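Local coordinates for protein eukaryotic translation initiation factor 2D (Homo sapiens, PDB 5W2F) that delivers tRNA, including initiator Met-tRNA, to the P-site of the eukaryotic ribosome without requiring GTP, acting as a translation initiation factor, at residues Cys111-Thr116 with Arg130-Tyr135; Thr154-Ala159 with Leu166-Gln171. One frame throughout, in Å; residues are numbered along the deposited sequence.

In the fold
Both contacts belong to the SUI1 domain in this C-terminal piece of eIF2D, and they meet the same five-stranded mixed sheet with centres about 12 Å apart. Contact 1 closes first along the chain: it joins the start of strand 113-121 to the end of strand 124-130 and the loop that follows. After helix 139-150 comes contact 2, the hairpin of strands 154-158 and 166-171, whose first strand is outermost in the sheet. Glu133 OE1 probably bonds Leu166 N, and Leu132 packs on Val168. Each contact lies within one hairpin, and the pairing of strands 124-130 and 166-171 merges the hairpins into one sheet, with helices 139-150 and 175-185 packing on it.

Contact 1: Cys111-Thr116 with Arg130-Tyr135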
loop_
_atom_site.group_PDB
_atom_site.type_symbol
_atom_site.label_atom_id
_atom_site.label_comp_id
_atom_site.label_asym_id
_atom_site.label_seq_id
_atom_site.Cartn_x
_atom_site.Cartn_y
_atom_site.Cartn_z
ATOM N N CYS A 111 0.422 -3.650 -3.813
ATOM C CA CYS A 111 0.294 -4.777 -4.731
ATOM C C CYS A 111 1.399 -4.613 -5.766
ATOM O O CYS A 111 1.772 -3.496 -6.092
ATOM C CB CYS A 111 -1.065 -4.747 -5.437
ATOM S SG CYS A 111 -1.472 -3.196 -6.291
ATOM N N PRO A 112 1.912 -5.723 -6.290
ATOM C CA PRO A 112 2.977 -5.633 -7.262
ATOM C C PRO A 112 2.486 -5.239 -8.639
ATOM O O PRO A 112 1.333 -5.529 -9.003
ATOM C CB PRO A 112 3.519 -7.054 -7.312
ATOM C CG PRO A 112 2.318 -7.905 -7.001
ATOM C CD PRO A 112 1.544 -7.119 -6.000
ATOM N N ILE A 113 3.377 -4.615 -9.406
ATOM C CA ILE A 113 3.171 -4.556 -10.864
ATOM C C ILE A 113 3.456 -5.958 -11.403
ATOM O O ILE A 113 4.472 -6.562 -11.045
ATOM C CB ILE A 113 4.094 -3.542 -11.523
ATOM C CG1 ILE A 113 3.707 -2.140 -11.078
ATOM C CG2 ILE A 113 4.027 -3.671 -13.037
ATOM C CD1 ILE A 113 4.700 -1.062 -11.440
ATOM N N ASP A 114 2.531 -6.483 -12.199
ATOM C CA ASP A 114 2.680 -7.800 -12.803
ATOM C C ASP A 114 2.912 -7.638 -14.291
ATOM O O ASP A 114 2.107 -7.023 -14.988
ATOM C CB ASP A 114 1.435 -8.685 -12.595
ATOM C CG ASP A 114 1.036 -8.825 -11.153
ATOM O OD1 ASP A 114 1.900 -9.128 -10.311
ATOM O OD2 ASP A 114 -0.166 -8.600 -10.866
ATOM N N ILE A 115 3.991 -8.236 -14.760
ATOM C CA ILE A 115 4.361 -8.276 -16.175
ATOM C C ILE A 115 4.358 -9.723 -16.612
ATOM O O ILE A 115 5.107 -10.525 -16.055
ATOM C CB ILE A 115 5.756 -7.699 -16.434
ATOM C CG1 ILE A 115 5.904 -6.290 -15.876
ATOM C CG2 ILE A 115 6.089 -7.749 -17.916
ATOM C CD1 ILE A 115 7.328 -5.939 -15.589
ATOM N N THR A 116 3.500 -10.059 -17.568
ATOM C CA THR A 116 3.313 -11.424 -17.952
ATOM C C THR A 116 3.338 -11.587 -19.475
ATOM O O THR A 116 2.737 -10.786 -20.189
ATOM C CB THR A 116 1.973 -11.863 -17.359
ATOM O OG1 THR A 116 1.969 -11.561 -15.941
ATOM C CG2 THR A 116 1.723 -13.315 -17.626
ATOM N N ARG A 130 -0.011 -5.198 -15.524
ATOM C CA ARG A 130 -1.086 -4.901 -14.585
ATOM C C ARG A 130 -0.544 -4.100 -13.394
ATOM O O ARG A 130 0.592 -4.290 -12.986
ATOM C CB ARG A 130 -1.636 -6.263 -14.063
ATOM C CG ARG A 130 -2.683 -6.189 -12.967
ATOM C CD ARG A 130 -3.089 -7.577 -12.520
ATOM N NE ARG A 130 -3.832 -8.278 -13.575
ATOM C CZ ARG A 130 -5.151 -8.392 -13.664
ATOM N NH1 ARG A 130 -5.953 -7.892 -12.744
ATOM N NH2 ARG A 130 -5.675 -9.012 -14.703
ATOM N N ASN A 131 -1.404 -3.238 -12.845
ATOM C CA ASN A 131 -1.185 -2.458 -11.622
ATOM C C ASN A 131 -0.303 -1.238 -11.773
ATOM O O ASN A 131 0.209 -0.711 -10.790
ATOM C CB ASN A 131 -0.731 -3.327 -10.441
ATOM C CG ASN A 131 -1.832 -4.173 -9.907
ATOM O OD1 ASN A 131 -3.012 -3.779 -9.916
ATOM N ND2 ASN A 131 -1.462 -5.329 -9.388
ATOM N N LEU A 132 -0.187 -0.720 -12.988
ATOM C CA LEU A 132 0.584 0.493 -13.174
ATOM C C LEU A 132 -0.001 1.636 -12.353
ATOM O O LEU A 132 0.748 2.436 -11.788
ATOM C CB LEU A 132 0.638 0.883 -14.649
ATOM C CG LEU A 132 1.482 -0.054 -15.520
ATOM C CD1 LEU A 132 1.165 0.172 -16.992
ATOM C CD2 LEU A 132 2.963 0.140 -15.255
ATOM N N GLU A 133 -1.330 1.722 -12.282
ATOM C CA GLU A 133 -1.973 2.832 -11.593
ATOM C C GLU A 133 -1.691 2.793 -10.088
ATOM O O GLU A 133 -1.719 3.821 -9.436
ATOM C CB GLU A 133 -3.482 2.841 -11.878
ATOM C CG GLU A 133 -3.824 3.025 -13.377
ATOM C CD GLU A 133 -5.181 2.406 -13.857
ATOM O OE1 GLU A 133 -5.464 1.188 -13.706
ATOM O OE2 GLU A 133 -5.995 3.141 -14.429
ATOM N N ALA A 134 -1.391 1.620 -9.539
ATOM C CA ALA A 134 -1.036 1.499 -8.117
ATOM C C ALA A 134 0.237 2.251 -7.769
ATOM O O ALA A 134 0.494 2.550 -6.599
ATOM C CB ALA A 134 -0.898 0.037 -7.729
ATOM N N TYR A 135 1.039 2.550 -8.792
ATOM C CA TYR A 135 2.298 3.285 -8.646
ATOM C C TYR A 135 2.231 4.669 -9.271
ATOM O O TYR A 135 3.265 5.330 -9.442
ATOM C CB TYR A 135 3.474 2.463 -9.197
ATOM C CG TYR A 135 3.647 1.236 -8.362
ATOM C CD1 TYR A 135 2.841 0.118 -8.548
ATOM C CD2 TYR A 135 4.586 1.194 -7.334
ATOM C CE1 TYR A 135 2.939 -0.987 -7.713
ATOM C CE2 TYR A 135 4.686 0.083 -6.520
ATOM C CZ TYR A 135 3.869 -1.004 -6.709
ATOM O OH TYR A 135 3.994 -2.089 -5.885
#
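Tyr135 and Ile113 carry the apolar half of this contact, their side chains crossing obliquely so that Ile113 CG1 lies 3.5 Å from Tyr135 CD1, with CD1 of the isoleucine close to the same ring atom. The phenol reaches past the isoleucine to Cys111, where its OH gives a short hydrogen bond of 2.6 Å to Cys111 O, approaching from above the carbonyl plane. Next along, Asn131 turns its amide toward Pro112: ND2 donates to Pro112 O at 2.8 Å, and that oxygen lies near the amide plane. In the conformer given here, Cys111 SG lies 3.6 Å from Ala134 CB. Cys111 and Pro112 are thus gripped at their carbonyls and Ile113 by its side chain, before regular pairing begins at Asp114 and Arg130. These two exchange backbone bonds in both directions, the one from Arg130 N to Asp114 O measuring 2.8 Å. Their side chains share a sheet face, but Asp114 OD2 meets the aliphatic CD of Arg130 at 3.5 Å and makes no salt bridge; Asp114 OD1 bonds Gln194 NE2, and Arg130 NH2 bonds Pro160 O. The contact thus closes the open end of the hairpin of strands 113-121 and 124-130, with Ile113 and Leu132 against Leu182 of helix 175-185 and strand 193-194 flanking 113-121.

Contact 2: Thr154-Ala159 with Leu166-Gln171; sequences TTVNPA and LQVQIQ
Thr155 and Gln169, then Asn157 and Gln167, form the hydrogen-bonded pairs of this antiparallel hairpin, whose short strand axes come within 4.6 Å of each other and run at 149°. Each pair exchanges two backbone bonds. The straightest, from Gln167 N to Asn157 O, is 2.8 Å long with an angle of 176° at the hydrogen. CA-H...O contacts fill in between, among them Thr154 CA to Gln169 O at 3.1 Å. On one face Thr154 and Ile170 run alongside each other in the same direction, the threonine methyl CG2 being 3.7 Å from Ile170 CG1. Val156 follows on that face; its CG1, anti to the backbone N (chi1 176°), reaches Leu166 CB at 3.9 Å. The other face is polar. In the conformer given here, Thr155 OG1 sits 3.5 Å from Gln169 CB, while the amides of Asn157 and Gln169 cross at about a right angle without bonding, since OD1 and OE1 are both acceptors; Gln169 OE1 takes its bond from Arg120. The extended Gln167 side chain runs alongside Ala159, its OE1 3.5 Å from Ala159 CB. The hairpin is therefore two-sided: Val156, Val168 and Leu166 face helix 139-150, where Thr154 OG1 also bonds Ala143 O, whereas on the amide-rich face no side-chain hydrogen bond links the two strands, which are joined by their backbones.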
loop_
_atom_site.group_PDB
_atom_site.type_symbol
_atom_site.label_atom_id
_atom_site.label_comp_id
_atom_site.label_asym_id
_atom_site.label_seq_id
_atom_site.Cartn_x
_atom_site.Cartn_y
_atom_site.Cartn_z
ATOM N N THR A 154 0.809 -1.192 -29.009
ATOM C CA THR A 154 0.302 -1.259 -27.664
ATOM C C THR A 154 -1.151 -0.900 -27.635
ATOM O O THR A 154 -1.649 -0.100 -28.461
ATOM C CB THR A 154 1.043 -0.306 -26.718
ATOM O OG1 THR A 154 0.826 1.054 -27.113
ATOM C CG2 THR A 154 2.525 -0.604 -26.686
ATOM N N THR A 155 -1.828 -1.444 -26.644
ATOM C CA THR A 155 -3.234 -1.144 -26.363
ATOM C C THR A 155 -3.447 -1.060 -24.859
ATOM O O THR A 155 -2.672 -1.635 -24.090
ATOM C CB THR A 155 -4.179 -2.238 -26.913
ATOM O OG1 THR A 155 -3.862 -3.501 -26.321
ATOM C CG2 THR A 155 -4.066 -2.359 -28.405
ATOM N N VAL A 156 -4.502 -0.369 -24.458
ATOM C CA VAL A 156 -4.938 -0.317 -23.071
ATOM C C VAL A 156 -6.350 -0.874 -22.998
ATOM O O VAL A 156 -7.225 -0.468 -23.760
ATOM C CB VAL A 156 -4.927 1.118 -22.548
ATOM C CG1 VAL A 156 -5.482 1.183 -21.134
ATOM C CG2 VAL A 156 -3.534 1.704 -22.656
ATOM N N ASN A 157 -6.563 -1.787 -22.062
ATOM C CA ASN A 157 -7.844 -2.481 -21.906
ATOM C C ASN A 157 -8.111 -2.698 -20.425
ATOM O O ASN A 157 -7.175 -2.678 -19.599
ATOM C CB ASN A 157 -7.811 -3.886 -22.530
ATOM C CG ASN A 157 -7.467 -3.892 -24.000
ATOM O OD1 ASN A 157 -6.623 -4.669 -24.449
ATOM N ND2 ASN A 157 -8.131 -3.049 -24.758
ATOM N N PRO A 158 -9.373 -2.973 -20.066
ATOM C CA PRO A 158 -9.641 -3.367 -18.676
ATOM C C PRO A 158 -8.909 -4.654 -18.312
ATOM O O PRO A 158 -8.853 -5.590 -19.111
ATOM C CB PRO A 158 -11.157 -3.578 -18.654
ATOM C CG PRO A 158 -11.662 -2.755 -19.779
ATOM C CD PRO A 158 -10.616 -2.866 -20.845
ATOM N N ALA A 159 -8.319 -4.677 -17.123
ATOM C CA ALA A 159 -7.643 -5.854 -16.633
ATOM C C ALA A 159 -8.687 -6.785 -16.043
ATOM O O ALA A 159 -9.439 -6.382 -15.186
ATOM C CB ALA A 159 -6.635 -5.483 -15.582
ATOM N N LEU A 166 -6.830 -0.808 -15.351
ATOM C CA LEU A 166 -6.468 -0.959 -16.746
ATOM C C LEU A 166 -5.120 -1.638 -16.836
ATOM O O LEU A 166 -4.262 -1.473 -15.960
ATOM C CB LEU A 166 -6.350 0.405 -17.396
ATOM C CG LEU A 166 -7.638 1.237 -17.403
ATOM C CD1 LEU A 166 -7.299 2.619 -17.916
ATOM C CD2 LEU A 166 -8.696 0.562 -18.234
ATOM N N GLN A 167 -4.944 -2.378 -17.911
ATOM C CA GLN A 167 -3.662 -3.000 -18.210
ATOM C C GLN A 167 -3.179 -2.551 -19.588
ATOM O O GLN A 167 -3.970 -2.138 -20.453
ATOM C CB GLN A 167 -3.763 -4.526 -18.167
ATOM C CG GLN A 167 -4.723 -5.121 -19.178
ATOM C CD GLN A 167 -4.836 -6.608 -19.000
ATOM O OE1 GLN A 167 -4.586 -7.129 -17.917
ATOM N NE2 GLN A 167 -5.261 -7.282 -20.020
ATOM N N VAL A 168 -1.869 -2.599 -19.774
ATOM C CA VAL A 168 -1.245 -2.346 -21.051
ATOM C C VAL A 168 -0.867 -3.678 -21.676
ATOM O O VAL A 168 -0.273 -4.525 -21.020
ATOM C CB VAL A 168 -0.002 -1.469 -20.892
ATOM C CG1 VAL A 168 0.725 -1.265 -22.211
ATOM C CG2 VAL A 168 -0.371 -0.141 -20.249
ATOM N N GLN A 169 -1.197 -3.840 -22.952
ATOM C CA GLN A 169 -0.724 -4.959 -23.741
ATOM C C GLN A 169 0.211 -4.455 -24.811
ATOM O O GLN A 169 -0.102 -3.464 -25.495
ATOM C CB GLN A 169 -1.902 -5.683 -24.339
ATOM C CG GLN A 169 -2.723 -6.401 -23.298
ATOM C CD GLN A 169 -3.761 -7.325 -23.916
ATOM O OE1 GLN A 169 -4.300 -7.032 -24.994
ATOM N NE2 GLN A 169 -4.054 -8.442 -23.240
ATOM N N ILE A 170 1.325 -5.152 -24.984
ATOM C CA ILE A 170 2.265 -4.827 -26.043
ATOM C C ILE A 170 2.484 -6.084 -26.887
ATOM O O ILE A 170 2.702 -7.152 -26.342
ATOM C CB ILE A 170 3.632 -4.337 -25.515
ATOM C CG1 ILE A 170 3.471 -3.326 -24.367
ATOM C CG2 ILE A 170 4.455 -3.763 -26.671
ATOM C CD1 ILE A 170 3.554 -3.977 -22.978
ATOM N N GLN A 171 2.408 -5.947 -28.213
ATOM C CA GLN A 171 2.693 -7.090 -29.074
ATOM C C GLN A 171 4.145 -7.542 -28.870
ATOM O O GLN A 171 5.057 -6.724 -28.722
ATOM C CB GLN A 171 2.450 -6.713 -30.534
ATOM C CG GLN A 171 0.992 -6.525 -30.881
ATOM C CD GLN A 171 0.143 -7.772 -30.681
ATOM O OE1 GLN A 171 -0.952 -7.705 -30.109
ATOM N NE2 GLN A 171 0.634 -8.910 -31.158
#